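Local coordinates for sialidase B (PDB 4XJW), which hydrolyses the glycosidic bonds that join terminal sialic acids to oligosaccharides, glycoproteins and glycolipids, at residues A[495-505]-A[515-523]; A[571-581]-A[612-620]. The protein carries 1 engineered substitution. One frame throughout, in Å; residues are numbered along the deposited sequence.

Interaction 1. Residues A[495-505]-A[515-523]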
loop_
_atom_site.group_PDB
_atom_site.type_symbol
_atom_site.label_atom_id
_atom_site.label_comp_id
_atom_site.label_asym_id
_atom_site.label_seq_id
_atom_site.Cartn_x
_atom_site.Cartn_y
_atom_site.Cartn_z
ATOM N N ILE A 495 20.804 18.028 2.022
ATOM C CA ILE A 495 20.989 17.005 1.005
ATOM C C ILE A 495 21.111 17.657 -0.371
ATOM O O ILE A 495 20.462 18.675 -0.641
ATOM C CB ILE A 495 19.862 15.921 1.043
ATOM C CG1 ILE A 495 18.483 16.551 0.815
ATOM C CG2 ILE A 495 19.892 15.152 2.359
ATOM C CD1 ILE A 495 17.333 15.540 0.888
ATOM N N PRO A 496 21.948 17.078 -1.248
ATOM C CA PRO A 496 22.231 17.713 -2.548
ATOM C C PRO A 496 21.024 17.701 -3.494
ATOM O O PRO A 496 21.195 17.483 -4.696
ATOM C CB PRO A 496 23.355 16.840 -3.129
ATOM C CG PRO A 496 23.890 16.031 -1.970
ATOM C CD PRO A 496 22.729 15.844 -1.051
ATOM N N PHE A 497 19.831 17.960 -2.962
ATOM C CA PHE A 497 18.595 17.789 -3.713
ATOM C C PHE A 497 17.588 18.888 -3.447
ATOM O O PHE A 497 17.358 19.272 -2.300
ATOM C CB PHE A 497 17.952 16.436 -3.375
ATOM C CG PHE A 497 18.844 15.266 -3.647
ATOM C CD1 PHE A 497 19.115 14.884 -4.950
ATOM C CD2 PHE A 497 19.424 14.556 -2.601
ATOM C CE1 PHE A 497 19.947 13.819 -5.212
ATOM C CE2 PHE A 497 20.261 13.481 -2.855
ATOM C CZ PHE A 497 20.526 13.118 -4.166
ATOM N N LYS A 498 16.993 19.396 -4.520
ATOM C CA LYS A 498 15.831 20.255 -4.395
ATOM C C LYS A 498 14.566 19.446 -4.630
ATOM O O LYS A 498 14.480 18.663 -5.579
ATOM C CB LYS A 498 15.897 21.408 -5.395
ATOM C CG LYS A 498 16.693 22.591 -4.903
ATOM C CD LYS A 498 16.674 23.703 -5.936
ATOM C CE LYS A 498 17.600 24.842 -5.545
ATOM N NZ LYS A 498 17.769 25.806 -6.668
ATOM N N ASN A 499 13.597 19.629 -3.741
ATOM C CA ASN A 499 12.256 19.065 -3.899
ATOM C C ASN A 499 12.145 17.542 -4.018
ATOM O O ASN A 499 11.119 17.029 -4.454
ATOM C CB ASN A 499 11.541 19.726 -5.081
ATOM C CG ASN A 499 10.398 20.608 -4.641
ATOM O OD1 ASN A 499 9.398 20.122 -4.107
ATOM N ND2 ASN A 499 10.531 21.914 -4.867
ATOM N N ALA A 500 13.188 16.820 -3.627
ATOM C CA ALA A 500 13.162 15.365 -3.712
ATOM C C ALA A 500 12.178 14.763 -2.705
ATOM O O ALA A 500 11.934 15.330 -1.643
ATOM C CB ALA A 500 14.553 14.800 -3.496
ATOM N N THR A 501 11.597 13.623 -3.062
ATOM C CA THR A 501 10.860 12.812 -2.094
ATOM C C THR A 501 11.887 11.953 -1.358
ATOM O O THR A 501 12.067 10.781 -1.673
ATOM C CB THR A 501 9.814 11.938 -2.818
ATOM O OG1 THR A 501 9.000 12.778 -3.648
ATOM C CG2 THR A 501 8.906 11.231 -1.836
ATOM N N ALA A 502 12.565 12.554 -0.377
ATOM C CA ALA A 502 13.720 11.935 0.275
ATOM C C ALA A 502 13.317 11.093 1.472
ATOM O O ALA A 502 13.697 11.384 2.611
ATOM C CB ALA A 502 14.719 12.990 0.692
ATOM N N GLU A 503 12.548 10.046 1.198
ATOM C CA GLU A 503 12.090 9.133 2.234
ATOM C C GLU A 503 13.280 8.388 2.827
ATOM O O GLU A 503 14.021 7.719 2.109
ATOM C CB GLU A 503 11.072 8.162 1.644
ATOM C CG GLU A 503 9.726 8.816 1.343
ATOM C CD GLU A 503 8.947 8.124 0.240
ATOM O OE1 GLU A 503 7.731 8.398 0.132
ATOM O OE2 GLU A 503 9.541 7.325 -0.521
ATOM N N ALA A 504 13.422 8.464 4.150
ATOM C CA ALA A 504 14.637 8.026 4.832
ATOM C C ALA A 504 14.282 7.067 5.950
ATOM O O ALA A 504 13.279 7.264 6.632
ATOM C CB ALA A 504 15.360 9.217 5.404
ATOM N N GLN A 505 15.130 6.063 6.163
ATOM C CA GLN A 505 14.960 5.139 7.274
ATOM C C GLN A 505 16.314 4.921 7.923
ATOM O O GLN A 505 17.349 4.955 7.255
ATOM C CB GLN A 505 14.352 3.829 6.775
ATOM C CG GLN A 505 12.848 3.915 6.451
ATOM C CD GLN A 505 11.968 4.044 7.705
ATOM O OE1 GLN A 505 11.506 3.040 8.261
ATOM N NE2 GLN A 505 11.718 5.277 8.131
ATOM N N ARG A 515 23.027 5.234 10.947
ATOM C CA ARG A 515 23.097 5.433 9.506
ATOM C C ARG A 515 21.696 5.533 8.927
ATOM O O ARG A 515 20.834 4.708 9.214
ATOM C CB ARG A 515 23.886 4.351 8.791
ATOM C CG ARG A 515 23.962 4.622 7.278
ATOM C CD ARG A 515 25.214 4.075 6.668
ATOM N NE ARG A 515 26.385 4.630 7.324
ATOM C CZ ARG A 515 27.573 4.044 7.324
ATOM N NH1 ARG A 515 27.739 2.896 6.688
ATOM N NH2 ARG A 515 28.588 4.598 7.972
ATOM N N THR A 516 21.483 6.579 8.128
ATOM C CA THR A 516 20.201 6.825 7.475
ATOM C C THR A 516 20.326 6.511 5.996
ATOM O O THR A 516 21.218 7.036 5.341
ATOM C CB THR A 516 19.795 8.282 7.646
ATOM O OG1 THR A 516 19.711 8.597 9.044
ATOM C CG2 THR A 516 18.450 8.546 6.992
ATOM N N PHE A 517 19.448 5.650 5.481
ATOM C CA PHE A 517 19.382 5.344 4.053
ATOM C C PHE A 517 18.190 6.071 3.467
ATOM O O PHE A 517 17.103 6.060 4.048
ATOM C CB PHE A 517 19.244 3.834 3.827
ATOM C CG PHE A 517 20.369 3.035 4.423
ATOM C CD1 PHE A 517 21.564 2.861 3.732
ATOM C CD2 PHE A 517 20.243 2.481 5.681
ATOM C CE1 PHE A 517 22.597 2.131 4.274
ATOM C CE2 PHE A 517 21.283 1.750 6.240
ATOM C CZ PHE A 517 22.461 1.577 5.540
ATOM N N PHE A 518 18.372 6.728 2.324
ATOM C CA PHE A 518 17.258 7.481 1.761
ATOM C C PHE A 518 17.161 7.516 0.247
ATOM O O PHE A 518 18.145 7.359 -0.470
ATOM C CB PHE A 518 17.158 8.897 2.356
ATOM C CG PHE A 518 18.337 9.798 2.046
ATOM C CD1 PHE A 518 19.539 9.645 2.719
ATOM C CD2 PHE A 518 18.215 10.810 1.103
ATOM C CE1 PHE A 518 20.616 10.487 2.450
ATOM C CE2 PHE A 518 19.274 11.657 0.837
ATOM C CZ PHE A 518 20.479 11.492 1.512
ATOM N N ARG A 519 15.930 7.698 -0.200
ATOM C CA ARG A 519 15.569 7.786 -1.604
ATOM C C ARG A 519 16.052 9.111 -2.185
ATOM O O ARG A 519 16.015 10.139 -1.501
ATOM C CB ARG A 519 14.039 7.689 -1.679
ATOM C CG ARG A 519 13.415 7.958 -3.029
ATOM C CD ARG A 519 11.900 7.883 -2.882
ATOM N NE ARG A 519 11.227 8.383 -4.074
ATOM C CZ ARG A 519 9.911 8.436 -4.213
ATOM N NH1 ARG A 519 9.127 8.010 -3.234
ATOM N NH2 ARG A 519 9.382 8.907 -5.335
ATOM N N THR A 520 16.493 9.083 -3.449
ATOM C CA THR A 520 16.978 10.278 -4.148
ATOM C C THR A 520 16.404 10.369 -5.559
ATOM O O THR A 520 15.510 9.613 -5.940
ATOM C CB THR A 520 18.517 10.317 -4.280
ATOM O OG1 THR A 520 18.959 9.331 -5.223
ATOM C CG2 THR A 520 19.189 10.085 -2.933
ATOM N N THR A 521 16.965 11.283 -6.351
ATOM C CA THR A 521 16.547 11.474 -7.738
ATOM C C THR A 521 17.640 11.015 -8.697
ATOM O O THR A 521 17.558 11.246 -9.902
ATOM C CB THR A 521 16.213 12.947 -8.014
ATOM O OG1 THR A 521 17.291 13.776 -7.561
ATOM C CG2 THR A 521 14.924 13.352 -7.317
ATOM N N THR A 522 18.660 10.361 -8.152
ATOM C CA THR A 522 19.861 9.985 -8.903
ATOM C C THR A 522 19.858 8.553 -9.431
ATOM O O THR A 522 20.772 8.167 -10.157
ATOM C CB THR A 522 21.135 10.131 -8.036
ATOM O OG1 THR A 522 21.191 9.066 -7.076
ATOM C CG2 THR A 522 21.153 11.458 -7.313
ATOM N N GLY A 523 18.853 7.759 -9.057
ATOM C CA GLY A 523 18.860 6.339 -9.355
ATOM C C GLY A 523 19.665 5.491 -8.375
ATOM O O GLY A 523 19.834 4.294 -8.591
#
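Phe518 meets Ile495, Phe497 and Ala502 in a small apolar cluster beside a beta hairpin in the sialidase propeller. Ile495 CG2 packs on Phe518 CZ at 3.8 Å. With chi1 at 64°, CG of Phe518 lies between the backbone N and the carbonyl carbon, which sets the ring against these three residues. Leu476 of the neighbouring strand 475-481 packs on Ile495 and Ala502.

Phe497 carries the packing to the three threonines after the strand. Its CZ lies 3.4 Å from CB of Thr520. CG2 of Thr522 meets CE1 of Phe497 at the ring edge, also at 3.4 Å. Thr520 OG1 accepts from the backbone N of Thr522, which makes an ST turn, and also hydrogen-bonds to Lys524 O.

The hairpin strands 504-510 and 513-518 pair antiparallel. Gln505 and Phe517 form a hydrogen-bonded pair: Gln505 N to Phe517 O is 2.9 Å and Phe517 N to Gln505 O is 2.8 Å. Ala504 and Phe518 form the next, non-hydrogen-bonded pair. Beyond it, Arg519 N donates to Glu503 O at 3.0 Å.

The polar edge belongs to the active site. Glu503 is a predicted active-site residue, and Arg519 is a substrate-binding residue by similarity. The Arg519 chain is extended and runs alongside Thr501, whose CB sits over the centre of the guanidinium face. Glu503 OE1 bonds to Tyr615, and Arg519 NE to the carbonyl of Tyr551. Arg519 NH1 makes a salt bridge with Glu503 OE2 at 2.8 Å. The oxygen lies near the guanidinium plane, but the nitrogen approaches 48° out of the carboxylate plane.

Interaction 2. Residues A[571-581]-A[612-620]. With OPX ((1s,3R,4S)-1-[(cyclohexylamino)methyl]-3,4-dihydroxycyclopentanesulfonic acid), chain B.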
loop_
_atom_site.group_PDB
_atom_site.type_symbol
_atom_site.label_atom_id
_atom_site.label_comp_id
_atom_site.label_asym_id
_atom_site.label_seq_id
_atom_site.Cartn_x
_atom_site.Cartn_y
_atom_site.Cartn_z
ATOM N N ILE A 571 20.034 -4.960 6.903
ATOM C CA ILE A 571 19.225 -5.473 5.803
ATOM C C ILE A 571 18.382 -4.349 5.204
ATOM O O ILE A 571 17.697 -3.622 5.927
ATOM C CB ILE A 571 18.339 -6.653 6.228
ATOM C CG1 ILE A 571 19.200 -7.733 6.888
ATOM C CG2 ILE A 571 17.589 -7.216 5.023
ATOM C CD1 ILE A 571 18.403 -8.856 7.521
ATOM N N LEU A 572 18.475 -4.188 3.885
ATOM C CA LEU A 572 17.692 -3.200 3.160
ATOM C C LEU A 572 16.603 -3.897 2.339
ATOM O O LEU A 572 16.818 -4.990 1.818
ATOM C CB LEU A 572 18.598 -2.413 2.210
ATOM C CG LEU A 572 19.774 -1.602 2.735
ATOM C CD1 LEU A 572 20.391 -0.817 1.569
ATOM C CD2 LEU A 572 19.366 -0.646 3.843
ATOM N N SER A 573 15.449 -3.250 2.209
ATOM C CA SER A 573 14.373 -3.722 1.332
ATOM C C SER A 573 14.034 -2.616 0.335
ATOM O O SER A 573 13.785 -1.481 0.738
ATOM C CB SER A 573 13.139 -4.064 2.164
ATOM O OG SER A 573 11.982 -4.159 1.367
ATOM N N THR A 574 14.002 -2.960 -0.954
ATOM C CA THR A 574 13.813 -1.974 -2.016
ATOM C C THR A 574 13.600 -2.698 -3.324
ATOM O O THR A 574 14.087 -3.815 -3.493
ATOM C CB THR A 574 15.074 -1.071 -2.146
ATOM O OG1 THR A 574 14.941 -0.194 -3.277
ATOM C CG2 THR A 574 16.327 -1.913 -2.310
ATOM N N PRO A 575 12.890 -2.063 -4.274
ATOM C CA PRO A 575 13.012 -2.532 -5.655
ATOM C C PRO A 575 14.466 -2.368 -6.107
ATOM O O PRO A 575 15.154 -1.425 -5.695
ATOM C CB PRO A 575 12.112 -1.563 -6.427
ATOM C CG PRO A 575 12.083 -0.314 -5.576
ATOM C CD PRO A 575 12.033 -0.873 -4.169
ATOM N N ASN A 576 14.935 -3.279 -6.943
ATOM C CA ASN A 576 16.256 -3.107 -7.551
ATOM C C ASN A 576 16.064 -3.098 -9.047
ATOM O O ASN A 576 16.121 -4.145 -9.702
ATOM C CB ASN A 576 17.194 -4.243 -7.135
ATOM C CG ASN A 576 18.643 -3.975 -7.511
ATOM O OD1 ASN A 576 18.940 -3.089 -8.311
ATOM N ND2 ASN A 576 19.554 -4.750 -6.934
ATOM N N SER A 577 15.794 -1.909 -9.575
ATOM C CA SER A 577 15.437 -1.745 -10.988
ATOM C C SER A 577 15.639 -0.298 -11.388
ATOM O O SER A 577 15.297 0.604 -10.629
ATOM C CB SER A 577 13.967 -2.133 -11.220
ATOM O OG SER A 577 13.556 -1.797 -12.544
ATOM N N ARG A 578 16.196 -0.071 -12.579
ATOM C CA ARG A 578 16.326 1.285 -13.116
ATOM C C ARG A 578 15.062 1.717 -13.844
ATOM O O ARG A 578 14.923 2.880 -14.227
ATOM C CB ARG A 578 17.496 1.376 -14.100
ATOM C CG ARG A 578 18.855 1.157 -13.500
ATOM C CD ARG A 578 19.932 1.229 -14.574
ATOM N NE ARG A 578 21.116 1.932 -14.095
ATOM C CZ ARG A 578 22.233 2.071 -14.798
ATOM N NH1 ARG A 578 22.323 1.546 -16.013
ATOM N NH2 ARG A 578 23.261 2.733 -14.285
ATOM N N SER A 579 14.143 0.771 -14.018
ATOM C CA SER A 579 13.018 0.920 -14.942
ATOM C C SER A 579 11.677 1.212 -14.272
ATOM O O SER A 579 10.929 2.079 -14.719
ATOM C CB SER A 579 12.904 -0.344 -15.794
ATOM O OG SER A 579 11.863 -0.229 -16.738
ATOM N N GLY A 580 11.357 0.476 -13.208
ATOM C CA GLY A 580 10.072 0.639 -12.558
ATOM C C GLY A 580 10.139 0.168 -11.123
ATOM O O GLY A 580 11.212 -0.158 -10.625
ATOM N N ARG A 581 8.989 0.145 -10.454
ATOM C CA ARG A 581 8.926 -0.376 -9.091
ATOM C C ARG A 581 8.643 -1.875 -9.151
ATOM O O ARG A 581 7.492 -2.326 -9.110
ATOM C CB ARG A 581 7.890 0.394 -8.267
ATOM C CG ARG A 581 8.362 1.787 -7.902
ATOM C CD ARG A 581 7.402 2.568 -7.037
ATOM N NE ARG A 581 7.970 3.867 -6.646
ATOM C CZ ARG A 581 7.262 4.879 -6.149
ATOM N NH1 ARG A 581 5.946 4.750 -6.002
ATOM N NH2 ARG A 581 7.857 6.017 -5.799
ATOM N N GLY A 612 5.924 -6.677 -9.586
ATOM C CA GLY A 612 5.901 -5.418 -8.858
ATOM C C GLY A 612 6.404 -5.467 -7.427
ATOM O O GLY A 612 6.170 -6.425 -6.682
ATOM N N TYR A 613 7.105 -4.413 -7.036
ATOM C CA TYR A 613 7.547 -4.264 -5.655
ATOM C C TYR A 613 7.790 -2.792 -5.406
ATOM O O TYR A 613 8.647 -2.188 -6.051
ATOM C CB TYR A 613 8.844 -5.046 -5.434
ATOM C CG TYR A 613 9.251 -5.208 -3.979
ATOM C CD1 TYR A 613 10.010 -4.243 -3.311
ATOM C CD2 TYR A 613 8.905 -6.354 -3.284
ATOM C CE1 TYR A 613 10.401 -4.428 -1.958
ATOM C CE2 TYR A 613 9.280 -6.552 -1.960
ATOM C CZ TYR A 613 10.017 -5.586 -1.302
ATOM O OH TYR A 613 10.360 -5.839 0.012
ATOM N N ALA A 614 7.023 -2.192 -4.503
ATOM C CA ALA A 614 7.110 -0.756 -4.296
ATOM C C ALA A 614 7.503 -0.415 -2.864
ATOM O O ALA A 614 8.585 -0.793 -2.435
ATOM C CB ALA A 614 5.821 -0.044 -4.756
ATOM N N TYR A 615 6.659 0.303 -2.131
ATOM C CA TYR A 615 6.991 0.616 -0.751
ATOM C C TYR A 615 6.976 -0.658 0.086
ATOM O O TYR A 615 6.255 -1.624 -0.217
ATOM C CB TYR A 615 6.039 1.647 -0.137
ATOM C CG TYR A 615 6.258 3.078 -0.560
ATOM C CD1 TYR A 615 6.622 3.404 -1.862
ATOM C CD2 TYR A 615 6.051 4.118 0.332
ATOM C CE1 TYR A 615 6.790 4.730 -2.243
ATOM C CE2 TYR A 615 6.219 5.435 -0.044
ATOM C CZ TYR A 615 6.569 5.732 -1.335
ATOM O OH TYR A 615 6.727 7.050 -1.721
ATOM N N SER A 616 7.783 -0.652 1.137
ATOM C CA SER A 616 7.963 -1.852 1.924
ATOM C C SER A 616 8.280 -1.570 3.375
ATOM O O SER A 616 8.744 -0.493 3.757
ATOM C CB SER A 616 9.058 -2.716 1.304
ATOM O OG SER A 616 10.328 -2.099 1.475
ATOM N N ALA A 617 8.010 -2.588 4.189
ATOM C CA ALA A 617 8.303 -2.566 5.607
ATOM C C ALA A 617 9.018 -3.861 5.967
ATOM O O ALA A 617 8.588 -4.957 5.561
ATOM C CB ALA A 617 7.003 -2.418 6.394
ATOM N N ILE A 618 10.113 -3.746 6.719
ATOM C CA ILE A 618 10.782 -4.936 7.231
ATOM C C ILE A 618 11.037 -4.868 8.729
ATOM O O ILE A 618 11.319 -3.807 9.288
ATOM C CB ILE A 618 12.098 -5.249 6.478
ATOM C CG1 ILE A 618 13.078 -4.072 6.542
ATOM C CG2 ILE A 618 11.806 -5.670 5.025
ATOM C CD1 ILE A 618 14.451 -4.439 5.980
ATOM N N THR A 619 10.924 -6.009 9.390
ATOM C CA THR A 619 11.296 -6.055 10.794
ATOM C C THR A 619 11.789 -7.431 11.169
ATOM O O THR A 619 11.355 -8.432 10.599
ATOM C CB THR A 619 10.155 -5.553 11.716
ATOM O OG1 THR A 619 10.712 -5.140 12.966
ATOM C CG2 THR A 619 9.073 -6.636 11.952
ATOM N N GLU A 620 12.722 -7.471 12.116
ATOM C CA GLU A 620 13.141 -8.734 12.696
ATOM C C GLU A 620 12.089 -9.160 13.693
ATOM O O GLU A 620 11.776 -8.433 14.639
ATOM C CB GLU A 620 14.506 -8.599 13.376
ATOM C CG GLU A 620 15.014 -9.915 13.953
ATOM C CD GLU A 620 16.391 -9.801 14.564
ATOM O OE1 GLU A 620 16.988 -8.704 14.520
ATOM O OE2 GLU A 620 16.871 -10.821 15.117
HETATM C CAF OPX B . 14.801 -9.459 18.097
HETATM C CAG OPX B . 15.279 -8.714 19.309
HETATM C CAH OPX B . 13.608 -8.778 17.506
HETATM C CAI OPX B . 15.585 -7.284 18.971
HETATM C CAJ OPX B . 13.879 -7.339 17.172
HETATM C CAK OPX B . 13.632 -4.386 17.746
HETATM C CAL OPX B . 14.403 -3.045 15.708
HETATM C CAM OPX B . 12.488 -2.277 16.928
HETATM C CAO OPX B . 13.568 -2.155 14.861
HETATM C CAP OPX B . 12.219 -2.259 15.432
HETATM C CAQ OPX B . 14.396 -6.595 18.379
HETATM C CAR OPX B . 13.825 -2.985 17.091
HETATM N NAN OPX B . 14.808 -5.227 18.020
HETATM O OAA OPX B . 16.192 -2.741 18.267
HETATM O OAB OPX B . 15.144 -0.707 17.450
HETATM O OAC OPX B . 13.605 -2.532 13.529
HETATM O OAD OPX B . 11.581 -3.418 15.083
HETATM O OAE OPX B . 14.271 -1.779 19.413
HETATM S SAS OPX B . 14.919 -2.001 18.116
HETATM O O HOH W 1 6.222 8.439 -4.526
#
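Strands 571-575 and 616-620 run nearly antiparallel at 163°, with Ser573 facing Ser616 and axes 7.3 Å apart. They belong to different sheets and meet through side chains. Ser573 OG hydrogen-bonds to two hydroxyls. It is 2.6 Å from Ser616 OG and 2.7 Å from Tyr613 OH, and Ser573 OG lies at the edge of the Tyr613 ring. A chi1 of 163° swings this hydroxyl away from its own backbone N. Ile618 CG2 packs on Ser573 CB at 3.5 Å. Pro575 CD touches CD1 of Tyr613.

The loop ends also join. Tyr613 N donates to Arg581 O at 3.0 Å. Arg581 CD rests on Ala614 CB at 3.8 Å. CE1 of Tyr615 lies over one guanidinium face of Arg581, toward its rim, with the planes 67° apart. A water links Arg581 NH2 to Tyr615 OH. Arg581 NE also bonds to Thr553.

At the far end, Thr619 OG1 accepts a weak bond from OAD of the inhibitor OPX, outside the catalytic centre. Neighbouring propeller blades thus bring together Arg581 and Tyr615, by similarity a substrate-binding arginine and the nucleophile of the sialidase active site, where Glu503 bonds to Tyr615 OH.

How the interactions relate
Both contacts are buried and lie in the same propeller domain, their centres about 15 Å apart. Interaction 1 holds one hairpin and its loop together, with backbone pairing and an aromatic cluster. Interaction 2 joins strands of two different sheets, and hydroxyls do much of the work. Only interaction 1 includes exposed touching residues, Thr521 and Thr522. The two meet at the active site, where the bond between Glu503 and Tyr615 joins them. Arg519 NH2 and Arg581 NH2 lie 3.3 Å apart, consistent with the arginine triad, with Arg207, that binds the sialic acid carboxylate in sialidases. Elsewhere, Phe517 CD2 packs on Leu572 CD2 at 3.7 Å.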